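Pectate lyase (Bacillus subtilis, PDB 5AMV) cleaves polygalacturonate by calcium-dependent beta-elimination, releasing oligosaccharides with an unsaturated sugar at their non-reducing ends. Local coordinates at residues G142-I147 and N185-G190; K148-I153 and G191-I196. One frame throughout, in Å; residues are numbered along the deposited sequence.

Contact 1 of 2, residues G142-I147 and N185-G190; sequences GGNFQI and NITING
Ile147 lies alongside Ile186, both side chains pointing the same way, and its CD1 rests 3.9 Å from CG2 of Ile186. The contact is diagonal, because the bridged partner of Ile147 is Ile188 and that of Ile186 is Phe145. In Ile147 a chi1 of -51° sets CG1 anti to the carbonyl carbon, beside the backbone N and so back along the strand, and CD1 beyond it meets Ile186. Branched aliphatic side chains suit this face, which looks into the interior.

Beneath the side chains, strands 144-147 and 186-189 run parallel, their axes 18° apart. Phe145 N donates to Asn185 O, Thr187 N to Phe145 O at 2.8 Å, Ile147 N to Thr187 O, and Asn189 N to Ile147 O, so Phe145 and Ile147 use both their N-H and C=O on this neighbour.

The other face is polar. Gln146, extended beyond CG, carries OE1 to the ND2 of Asn189, 2.9 Å away. The hydrogen bond is nearly straight (163° at the hydrogen) and OE1 lies close to the amide plane of Asn189, while the donor stands well above the carbonyl plane of Gln146. An amide can give and accept at once, so a row of hydrogen-bonded side chains runs from Asp124 through Gln146 and Asn189 to Asn230. Thr187 OG1 hydrogen-bonds the calcium ligand Asp184, making Thr187 a second-shell residue. At the start of the pair a water donates to Gly143 O and accepts from Asn185 ND2, 2.9 Å away.

The two strands are the central pair of a four-stranded parallel sheet, with 122-124 beside 144-147 and 226-229 beside 186-189. Strand 194-197 packs against the isoleucine face, and Phe201 of strand 200-202 touches Asn185 and Ile186.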
loop_
_atom_site.group_PDB
_atom_site.type_symbol
_atom_site.label_atom_id
_atom_site.label_comp_id
_atom_site.label_asym_id
_atom_site.label_seq_id
_atom_site.Cartn_x
_atom_site.Cartn_y
_atom_site.Cartn_z
ATOM N N GLY A 142 3.117 12.902 -3.322
ATOM C CA GLY A 142 2.497 13.363 -2.062
ATOM C C GLY A 142 1.050 12.922 -1.829
ATOM O O GLY A 142 0.551 13.043 -0.719
ATOM N N GLY A 143 0.401 12.377 -2.862
ATOM C CA GLY A 143 -1.019 12.057 -2.798
ATOM C C GLY A 143 -1.345 10.706 -2.159
ATOM O O GLY A 143 -0.507 9.792 -2.139
ATOM N N ASN A 144 -2.564 10.612 -1.675
ATOM C CA ASN A 144 -3.095 9.355 -1.116
ATOM C C ASN A 144 -4.428 9.160 -1.779
ATOM O O ASN A 144 -5.375 9.919 -1.513
ATOM C CB ASN A 144 -3.218 9.509 0.407
ATOM C CG ASN A 144 -3.754 8.242 1.123
ATOM O OD1 ASN A 144 -4.251 7.249 0.527
ATOM N ND2 ASN A 144 -3.628 8.280 2.396
ATOM N N PHE A 145 -4.520 8.181 -2.689
ATOM C CA PHE A 145 -5.821 7.831 -3.291
ATOM C C PHE A 145 -6.558 6.925 -2.307
ATOM O O PHE A 145 -5.988 5.935 -1.866
ATOM C CB PHE A 145 -5.659 7.067 -4.616
ATOM C CG PHE A 145 -5.249 7.908 -5.808
ATOM C CD1 PHE A 145 -4.908 9.259 -5.685
ATOM C CD2 PHE A 145 -5.129 7.279 -7.065
ATOM C CE1 PHE A 145 -4.495 10.020 -6.818
ATOM C CE2 PHE A 145 -4.728 8.018 -8.199
ATOM C CZ PHE A 145 -4.402 9.375 -8.069
ATOM N N GLN A 146 -7.811 7.266 -1.954
ATOM C CA GLN A 146 -8.607 6.369 -1.092
ATOM C C GLN A 146 -9.720 5.749 -1.926
ATOM O O GLN A 146 -10.379 6.453 -2.686
ATOM C CB GLN A 146 -9.201 7.145 0.115
ATOM C CG GLN A 146 -10.029 6.197 0.959
ATOM C CD GLN A 146 -10.484 6.741 2.305
ATOM O OE1 GLN A 146 -10.227 6.106 3.348
ATOM N NE2 GLN A 146 -11.199 7.879 2.300
ATOM N N ILE A 147 -9.890 4.434 -1.823
ATOM C CA ILE A 147 -10.938 3.762 -2.574
ATOM C C ILE A 147 -11.901 3.116 -1.587
ATOM O O ILE A 147 -11.549 2.124 -0.936
ATOM C CB ILE A 147 -10.391 2.714 -3.627
ATOM C CG1 ILE A 147 -9.311 3.337 -4.511
ATOM C CG2 ILE A 147 -11.569 2.171 -4.444
ATOM C CD1 ILE A 147 -8.401 2.269 -5.240
ATOM N N ASN A 185 0.064 5.548 -0.285
ATOM C CA ASN A 185 -0.139 5.928 -1.699
ATOM C C ASN A 185 -1.573 5.581 -2.142
ATOM O O ASN A 185 -2.254 6.410 -2.752
ATOM C CB ASN A 185 0.906 5.249 -2.602
ATOM C CG ASN A 185 2.299 5.448 -2.072
ATOM O OD1 ASN A 185 2.944 4.478 -1.623
ATOM N ND2 ASN A 185 2.804 6.705 -2.109
ATOM N N ILE A 186 -2.030 4.373 -1.782
ATOM C CA ILE A 186 -3.407 3.957 -2.073
ATOM C C ILE A 186 -3.954 3.227 -0.829
ATOM O O ILE A 186 -3.313 2.296 -0.309
ATOM C CB ILE A 186 -3.481 2.983 -3.284
ATOM C CG1 ILE A 186 -2.934 3.646 -4.546
ATOM C CG2 ILE A 186 -4.948 2.486 -3.510
ATOM C CD1 ILE A 186 -2.776 2.661 -5.723
ATOM N N THR A 187 -5.108 3.708 -0.347
ATOM C CA THR A 187 -5.759 3.135 0.799
ATOM C C THR A 187 -7.093 2.545 0.320
ATOM O O THR A 187 -7.973 3.287 -0.096
ATOM C CB THR A 187 -6.055 4.239 1.875
ATOM O OG1 THR A 187 -4.858 4.959 2.233
ATOM C CG2 THR A 187 -6.674 3.591 3.097
ATOM N N ILE A 188 -7.257 1.219 0.396
ATOM C CA ILE A 188 -8.546 0.593 0.062
ATOM C C ILE A 188 -9.324 0.439 1.330
ATOM O O ILE A 188 -8.963 -0.377 2.177
ATOM C CB ILE A 188 -8.360 -0.758 -0.663
ATOM C CG1 ILE A 188 -7.401 -0.566 -1.844
ATOM C CG2 ILE A 188 -9.727 -1.308 -1.110
ATOM C CD1 ILE A 188 -7.042 -1.905 -2.605
ATOM N N ASN A 189 -10.334 1.291 1.520
ATOM C CA ASN A 189 -11.042 1.341 2.781
ATOM C C ASN A 189 -12.493 0.928 2.500
ATOM O O ASN A 189 -13.304 1.760 2.170
ATOM C CB ASN A 189 -10.927 2.774 3.347
ATOM C CG ASN A 189 -11.807 3.019 4.530
ATOM O OD1 ASN A 189 -12.315 2.083 5.153
ATOM N ND2 ASN A 189 -11.978 4.306 4.881
ATOM N N GLY A 190 -12.780 -0.372 2.577
ATOM C CA GLY A 190 -14.081 -0.903 2.206
ATOM C C GLY A 190 -14.237 -1.106 0.707
ATOM O O GLY A 190 -15.247 -1.620 0.250
HETATM O O HOH W 1 1.819 8.994 -3.574
#

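Contact 2 of 2, residues K148-I153 and G191-I196; sequences KSDNVI and GTHIWI
Asp150 OD1 receives two short bonds from the opposite segment, each 2.7 Å long: one from His193 ND1, the other from Thr192 OG1. The imidazole N-H reaches the syn lone pair, with OD1 in the ring plane, while the hydroxyl takes the anti lone pair. Carboxylate and ring planes stand 78° apart. In Thr192 a chi1 of 49° sets OG1 between the backbone N and the carbonyl carbon, which turns it to Asp150 OD1; a water also donates to this hydroxyl oxygen, 2.8 Å from OG1.

Backbone bonds follow the turning chains. Thr192 N donates to Ser149 O and Asn151 N to Thr192 O; beyond the corners at Asn151 and His193, Val152 N donates to His193 O at 3.0 Å and Trp195 N to Val152 O. Gly191 suits its place because a beta carbon there would collide with CD1 of Ile194.

Farther along, Val152 CB faces Ile194 CG1 at 4.3 Å on the interior side, where compact aliphatic groups fill the core. On the other side Ile153 CG2 approaches CE3 of Trp195 at 4.0 Å, and Ser238 holds the indole NE1.

His193 NE2 hydrogen-bonds the carbonyl O of Tyr17, tying the corner to the N-terminal segment. With both nitrogens facing acceptors, the imidazole may well be doubly protonated and positively charged, a state the carboxylate of Asp150 would probably stabilise.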
loop_
_atom_site.group_PDB
_atom_site.type_symbol
_atom_site.label_atom_id
_atom_site.label_comp_id
_atom_site.label_asym_id
_atom_site.label_seq_id
_atom_site.Cartn_x
_atom_site.Cartn_y
_atom_site.Cartn_z
ATOM N N LYS A 148 -13.105 3.684 -1.462
ATOM C CA LYS A 148 -14.164 3.106 -0.617
ATOM C C LYS A 148 -15.247 2.489 -1.481
ATOM O O LYS A 148 -16.162 1.840 -0.971
ATOM C CB LYS A 148 -14.825 4.205 0.260
ATOM C CG LYS A 148 -13.817 5.035 1.030
ATOM C CD LYS A 148 -14.477 6.024 2.051
ATOM C CE LYS A 148 -15.245 7.133 1.342
ATOM N NZ LYS A 148 -15.993 8.015 2.324
ATOM N N SER A 149 -15.115 2.677 -2.783
ATOM C CA SER A 149 -16.151 2.351 -3.750
ATOM C C SER A 149 -15.881 1.006 -4.436
ATOM O O SER A 149 -14.878 0.314 -4.159
ATOM C CB SER A 149 -16.150 3.463 -4.794
ATOM O OG SER A 149 -14.864 3.526 -5.408
ATOM N N ASP A 150 -16.772 0.640 -5.354
ATOM C CA ASP A 150 -16.622 -0.568 -6.152
ATOM C C ASP A 150 -16.163 -0.272 -7.559
ATOM O O ASP A 150 -16.601 0.699 -8.175
ATOM C CB ASP A 150 -17.963 -1.324 -6.219
ATOM C CG ASP A 150 -17.857 -2.699 -6.914
ATOM O OD1 ASP A 150 -17.466 -3.661 -6.214
ATOM O OD2 ASP A 150 -18.193 -2.858 -8.117
ATOM N N ASN A 151 -15.309 -1.150 -8.076
ATOM C CA ASN A 151 -15.030 -1.251 -9.509
ATOM C C ASN A 151 -14.078 -0.153 -9.975
ATOM O O ASN A 151 -14.452 0.809 -10.655
ATOM C CB ASN A 151 -16.320 -1.254 -10.349
ATOM C CG ASN A 151 -16.063 -1.665 -11.782
ATOM O OD1 ASN A 151 -15.154 -2.457 -12.050
ATOM N ND2 ASN A 151 -16.872 -1.154 -12.708
ATOM N N VAL A 152 -12.813 -0.325 -9.599
ATOM C CA VAL A 152 -11.819 0.716 -9.820
ATOM C C VAL A 152 -10.533 0.112 -10.328
ATOM O O VAL A 152 -10.052 -0.900 -9.780
ATOM C CB VAL A 152 -11.553 1.563 -8.509
ATOM C CG1 VAL A 152 -10.369 2.525 -8.708
ATOM C CG2 VAL A 152 -12.819 2.361 -8.077
ATOM N N ILE A 153 -9.955 0.760 -11.342
ATOM C CA ILE A 153 -8.702 0.305 -11.944
ATOM C C ILE A 153 -7.669 1.434 -11.832
ATOM O O ILE A 153 -7.966 2.544 -12.214
ATOM C CB ILE A 153 -8.921 -0.092 -13.424
ATOM C CG1 ILE A 153 -9.848 -1.319 -13.508
ATOM C CG2 ILE A 153 -7.597 -0.352 -14.119
ATOM C CD1 ILE A 153 -10.265 -1.649 -14.946
ATOM N N GLY A 191 -13.232 -0.692 -0.080
ATOM C CA GLY A 191 -13.327 -0.779 -1.531
ATOM C C GLY A 191 -13.363 -2.225 -2.029
ATOM O O GLY A 191 -12.793 -3.154 -1.417
ATOM N N THR A 192 -14.047 -2.419 -3.146
ATOM C CA THR A 192 -14.277 -3.758 -3.673
ATOM C C THR A 192 -14.109 -3.749 -5.192
ATOM O O THR A 192 -14.377 -2.747 -5.849
ATOM C CB THR A 192 -15.724 -4.304 -3.321
ATOM O OG1 THR A 192 -16.718 -3.313 -3.648
ATOM C CG2 THR A 192 -15.871 -4.660 -1.845
ATOM N N HIS A 193 -13.721 -4.889 -5.757
ATOM C CA HIS A 193 -13.470 -5.011 -7.199
ATOM C C HIS A 193 -12.472 -3.963 -7.649
ATOM O O HIS A 193 -12.802 -3.001 -8.347
ATOM C CB HIS A 193 -14.751 -5.005 -8.059
ATOM C CG HIS A 193 -15.618 -6.189 -7.794
ATOM N ND1 HIS A 193 -16.767 -6.109 -7.041
ATOM C CD2 HIS A 193 -15.441 -7.494 -8.095
ATOM C CE1 HIS A 193 -17.315 -7.314 -6.965
ATOM N NE2 HIS A 193 -16.528 -8.173 -7.588
ATOM N N ILE A 194 -11.232 -4.187 -7.236
ATOM C CA ILE A 194 -10.153 -3.241 -7.498
ATOM C C ILE A 194 -8.991 -3.949 -8.169
ATOM O O ILE A 194 -8.630 -5.022 -7.784
ATOM C CB ILE A 194 -9.707 -2.505 -6.203
ATOM C CG1 ILE A 194 -10.866 -1.587 -5.718
ATOM C CG2 ILE A 194 -8.406 -1.634 -6.431
ATOM C CD1 ILE A 194 -10.844 -1.284 -4.291
ATOM N N TRP A 195 -8.447 -3.302 -9.195
ATOM C CA TRP A 195 -7.240 -3.759 -9.853
ATOM C C TRP A 195 -6.184 -2.667 -9.801
ATOM O O TRP A 195 -6.408 -1.589 -10.324
ATOM C CB TRP A 195 -7.516 -4.112 -11.329
ATOM C CG TRP A 195 -6.380 -4.798 -12.070
ATOM C CD1 TRP A 195 -5.373 -5.572 -11.546
ATOM C CD2 TRP A 195 -6.233 -4.860 -13.497
ATOM N NE1 TRP A 195 -4.574 -6.080 -12.582
ATOM C CE2 TRP A 195 -5.083 -5.645 -13.780
ATOM C CE3 TRP A 195 -6.954 -4.288 -14.570
ATOM C CZ2 TRP A 195 -4.648 -5.894 -15.091
ATOM C CZ3 TRP A 195 -6.498 -4.517 -15.882
ATOM C CH2 TRP A 195 -5.362 -5.329 -16.134
ATOM N N ILE A 196 -5.040 -2.994 -9.190
ATOM C CA ILE A 196 -3.869 -2.093 -9.169
ATOM C C ILE A 196 -2.791 -2.799 -9.944
ATOM O O ILE A 196 -2.315 -3.862 -9.519
ATOM C CB ILE A 196 -3.400 -1.772 -7.747
ATOM C CG1 ILE A 196 -4.536 -1.080 -6.949
ATOM C CG2 ILE A 196 -2.109 -0.876 -7.780
ATOM C CD1 ILE A 196 -4.312 -1.028 -5.442
HETATM O O HOH W 2 -17.289 -1.070 -2.051
#

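In the fold
Contacts 1 and 2 are successive portions of the same two neighbouring coils of the right-handed parallel beta-helix of polysaccharide lyase family 1. Along the chain their segments alternate: 142-147 runs straight into 148-153, and 185-190 into 191-196. Their centres lie 11 Å apart. Contact 1 belongs to the four-stranded parallel sheet containing 144-147 and 186-189; after the corners, contact 2 pairs 152-155 with 194-197 on another face. They meet in the interior, where Ile194 CD1 is 3.4 Å from Ile188 CG2 and also packs on Ile147. Contact 1 adjoins the calcium site, whereas contact 2 lies farther from the metal, near the N-terminal segment.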